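Local coordinates for putative phosphoribosyltransferase (Neisseria gonorrhoeae, PDB 5VOG) that binds the alarmone ppGpp and, as a member of the type I phosphoribosyltransferase family, may act as a glycosyltransferase, at the interface of chains A and B. Sequence-based numbering; all coordinates share one arbitrary frame. Chains: chain A/B, Putative phosphoribosyltransferase.

The interface of chains A and B. Residues chain A 49, 63-65, 67, 87-89; chain B 49, 63-65, 67, 87-89.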
loop_
_atom_site.group_PDB
_atom_site.type_symbol
_atom_site.label_atom_id
_atom_site.label_comp_id
_atom_site.label_asym_id
_atom_site.label_seq_id
_atom_site.Cartn_x
_atom_site.Cartn_y
_atom_site.Cartn_z
ATOM N N PHE A 49 -0.387 -1.696 -3.868
ATOM C CA PHE A 49 -0.476 -1.454 -2.431
ATOM C C PHE A 49 -1.924 -1.437 -1.947
ATOM O O PHE A 49 -2.256 -2.055 -0.931
ATOM C CB PHE A 49 0.220 -0.136 -2.074
ATOM C CG PHE A 49 1.730 -0.216 -2.057
ATOM C CD1 PHE A 49 2.383 -1.422 -1.879
ATOM C CD2 PHE A 49 2.496 0.911 -2.234
ATOM C CE1 PHE A 49 3.786 -1.481 -1.866
ATOM C CE2 PHE A 49 3.891 0.857 -2.215
ATOM C CZ PHE A 49 4.533 -0.326 -2.013
ATOM N N ILE A 63 1.724 -8.410 4.358
ATOM C CA ILE A 63 2.036 -7.846 3.049
ATOM C C ILE A 63 3.505 -7.447 3.031
ATOM O O ILE A 63 3.902 -6.475 3.685
ATOM C CB ILE A 63 1.165 -6.627 2.717
ATOM C CG1 ILE A 63 -0.325 -6.941 2.837
ATOM C CG2 ILE A 63 1.523 -6.085 1.331
ATOM C CD1 ILE A 63 -1.154 -5.664 2.936
ATOM N N TYR A 64 4.306 -8.163 2.254
ATOM C CA TYR A 64 5.636 -7.711 1.880
ATOM C C TYR A 64 5.532 -6.872 0.609
ATOM O O TYR A 64 4.514 -6.893 -0.086
ATOM C CB TYR A 64 6.573 -8.912 1.684
ATOM C CG TYR A 64 6.861 -9.641 2.985
ATOM C CD1 TYR A 64 8.033 -9.396 3.694
ATOM C CD2 TYR A 64 5.948 -10.557 3.518
ATOM C CE1 TYR A 64 8.294 -10.044 4.899
ATOM C CE2 TYR A 64 6.198 -11.211 4.710
ATOM C CZ TYR A 64 7.369 -10.949 5.405
ATOM O OH TYR A 64 7.612 -11.601 6.595
ATOM N N ALA A 65 6.589 -6.115 0.304
ATOM C CA ALA A 65 6.501 -5.164 -0.798
ATOM C C ALA A 65 7.749 -5.171 -1.671
ATOM O O ALA A 65 8.875 -5.262 -1.178
ATOM C CB ALA A 65 6.267 -3.740 -0.287
ATOM N N THR A 67 8.813 -2.803 -5.427
ATOM C CA THR A 67 8.310 -1.793 -6.350
ATOM C C THR A 67 9.131 -1.842 -7.628
ATOM O O THR A 67 10.355 -2.008 -7.593
ATOM C CB THR A 67 8.335 -0.363 -5.755
ATOM O OG1 THR A 67 7.325 -0.242 -4.749
ATOM C CG2 THR A 67 8.058 0.698 -6.837
ATOM N N GLN A 87 12.546 -1.055 -5.465
ATOM C CA GLN A 87 12.769 -1.672 -4.167
ATOM C C GLN A 87 12.512 -3.165 -4.302
ATOM O O GLN A 87 11.552 -3.574 -4.962
ATOM C CB GLN A 87 11.847 -1.093 -3.086
ATOM C CG GLN A 87 12.084 -1.734 -1.718
ATOM C CD GLN A 87 11.216 -1.164 -0.622
ATOM O OE1 GLN A 87 10.506 -0.169 -0.824
ATOM N NE2 GLN A 87 11.285 -1.779 0.564
ATOM N N TRP A 88 13.351 -3.982 -3.671
ATOM C CA TRP A 88 13.176 -5.421 -3.767
ATOM C C TRP A 88 13.329 -6.056 -2.394
ATOM O O TRP A 88 13.722 -5.406 -1.417
ATOM C CB TRP A 88 14.156 -6.043 -4.773
ATOM C CG TRP A 88 13.640 -7.320 -5.342
ATOM C CD1 TRP A 88 14.066 -8.590 -5.054
ATOM C CD2 TRP A 88 12.557 -7.459 -6.262
ATOM N NE1 TRP A 88 13.321 -9.508 -5.757
ATOM C CE2 TRP A 88 12.389 -8.842 -6.508
ATOM C CE3 TRP A 88 11.722 -6.550 -6.916
ATOM C CZ2 TRP A 88 11.419 -9.335 -7.388
ATOM C CZ3 TRP A 88 10.754 -7.037 -7.786
ATOM C CH2 TRP A 88 10.610 -8.421 -8.012
ATOM N N LEU A 89 12.954 -7.336 -2.325
ATOM C CA LEU A 89 13.115 -8.156 -1.124
ATOM C C LEU A 89 14.490 -8.795 -1.191
ATOM O O LEU A 89 14.659 -9.882 -1.743
ATOM C CB LEU A 89 12.027 -9.218 -1.036
ATOM C CG LEU A 89 10.678 -8.808 -0.473
ATOM C CD1 LEU A 89 9.683 -9.926 -0.703
ATOM C CD2 LEU A 89 10.795 -8.499 1.006
ATOM N N PHE B 49 0.070 1.797 3.841
ATOM C CA PHE B 49 0.083 1.580 2.397
ATOM C C PHE B 49 -1.013 2.379 1.694
ATOM O O PHE B 49 -0.764 3.024 0.672
ATOM C CB PHE B 49 -0.067 0.086 2.088
ATOM C CG PHE B 49 1.192 -0.722 2.308
ATOM C CD1 PHE B 49 2.440 -0.126 2.294
ATOM C CD2 PHE B 49 1.127 -2.073 2.546
ATOM C CE1 PHE B 49 3.600 -0.889 2.501
ATOM C CE2 PHE B 49 2.279 -2.837 2.745
ATOM C CZ PHE B 49 3.508 -2.255 2.705
ATOM N N ILE B 63 6.918 5.637 -3.615
ATOM C CA ILE B 63 6.639 5.062 -2.303
ATOM C C ILE B 63 7.583 3.889 -2.077
ATOM O O ILE B 63 7.440 2.836 -2.709
ATOM C CB ILE B 63 5.185 4.589 -2.170
ATOM C CG1 ILE B 63 4.191 5.700 -2.504
ATOM C CG2 ILE B 63 4.943 4.010 -0.774
ATOM C CD1 ILE B 63 2.805 5.135 -2.794
ATOM N N TYR B 64 8.517 4.048 -1.151
ATOM C CA TYR B 64 9.264 2.930 -0.598
ATOM C C TYR B 64 8.498 2.370 0.599
ATOM O O TYR B 64 7.587 3.010 1.127
ATOM C CB TYR B 64 10.678 3.376 -0.200
ATOM C CG TYR B 64 11.532 3.739 -1.402
ATOM C CD1 TYR B 64 12.439 2.827 -1.932
ATOM C CD2 TYR B 64 11.413 4.986 -2.024
ATOM C CE1 TYR B 64 13.210 3.143 -3.049
ATOM C CE2 TYR B 64 12.176 5.315 -3.129
ATOM C CZ TYR B 64 13.070 4.390 -3.646
ATOM O OH TYR B 64 13.826 4.721 -4.750
ATOM N N ALA B 65 8.860 1.157 1.025
ATOM C CA ALA B 65 8.070 0.488 2.052
ATOM C C ALA B 65 8.938 -0.183 3.107
ATOM O O ALA B 65 9.970 -0.785 2.800
ATOM C CB ALA B 65 7.138 -0.562 1.440
ATOM N N THR B 67 7.840 -2.540 6.860
ATOM C CA THR B 67 6.710 -3.027 7.643
ATOM C C THR B 67 7.198 -3.397 9.033
ATOM O O THR B 67 8.280 -3.972 9.197
ATOM C CB THR B 67 5.995 -4.236 6.988
ATOM O OG1 THR B 67 5.272 -3.800 5.833
ATOM C CG2 THR B 67 4.993 -4.886 7.960
ATOM N N GLN B 87 9.814 -6.121 7.389
ATOM C CA GLN B 87 10.551 -5.811 6.174
ATOM C C GLN B 87 11.187 -4.440 6.341
ATOM O O GLN B 87 10.552 -3.519 6.864
ATOM C CB GLN B 87 9.645 -5.804 4.936
ATOM C CG GLN B 87 10.418 -5.487 3.654
ATOM C CD GLN B 87 9.563 -5.504 2.410
ATOM O OE1 GLN B 87 8.387 -5.894 2.450
ATOM N NE2 GLN B 87 10.157 -5.102 1.281
ATOM N N TRP B 88 12.429 -4.291 5.890
ATOM C CA TRP B 88 13.106 -3.012 6.028
ATOM C C TRP B 88 13.808 -2.652 4.729
ATOM O O TRP B 88 13.899 -3.457 3.794
ATOM C CB TRP B 88 14.094 -3.023 7.204
ATOM C CG TRP B 88 14.331 -1.656 7.749
ATOM C CD1 TRP B 88 15.451 -0.882 7.594
ATOM C CD2 TRP B 88 13.401 -0.871 8.496
ATOM N NE1 TRP B 88 15.276 0.331 8.218
ATOM C CE2 TRP B 88 14.027 0.365 8.781
ATOM C CE3 TRP B 88 12.105 -1.096 8.966
ATOM C CZ2 TRP B 88 13.399 1.371 9.524
ATOM C CZ3 TRP B 88 11.477 -0.097 9.699
ATOM C CH2 TRP B 88 12.126 1.125 9.968
ATOM N N LEU B 89 14.259 -1.397 4.667
ATOM C CA LEU B 89 15.047 -0.881 3.548
ATOM C C LEU B 89 16.508 -1.152 3.858
ATOM O O LEU B 89 17.186 -0.337 4.483
ATOM C CB LEU B 89 14.803 0.609 3.345
ATOM C CG LEU B 89 13.573 1.026 2.560
ATOM C CD1 LEU B 89 13.386 2.523 2.688
ATOM C CD2 LEU B 89 13.717 0.633 1.104
HETATM O O HOH W 1 2.709 -4.745 5.439
HETATM O O HOH W 2 5.756 2.029 -4.711
HETATM O O HOH W 3 6.042 -4.636 3.514
#
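Two glutamines reach across a two-fold axis, and each reads the backbone of the opposite subunit. The carboxamide of B:Gln87 grips both polar groups of A:Ala65, taking up the backbone of the partner's strand 63-75 as a neighbouring strand might. Its OE1 accepts from the backbone N of A:Ala65 at 2.8 Å, on a lone pair. Its NE2 donates to the carbonyl O of A:Ala65 at 2.8 Å. This second bond is nearly straight, 173° at the hydrogen, and lies in the amide plane, so the pair fixes the flip of the carboxamide. A:Gln87 treats B:Ala65 identically. The glutamine gets there fully stretched, CG anti to the backbone N (chi1 -180°) and the chain extended beyond CG. A:Leu89 crosses B:Gln87 at about a right angle, its CD2 methyl 3.5 Å from the amide carbon CD, while the A:Tyr64 ring crosses B:Gln87 obliquely, its plane 23° from that of the amide. On the axis the A:Ala65 and B:Ala65 CB methyls meet tip to tip at 3.7 Å. Beyond them, A:Phe49, at the start of helix 49-59, presents its ring edge to B:Ile63, CE2 to CG2 at 3.6 Å, the two side chains sliding past each other antiparallel. Waters bridge farther out: water 1 links B:Thr67 OG1 to A:Ile63 O, water 2 is its twin, and water 3 joins the first pair to B:Gln87 OE1. This patch contributes to a plausible homodimer, unproven by the structure alone.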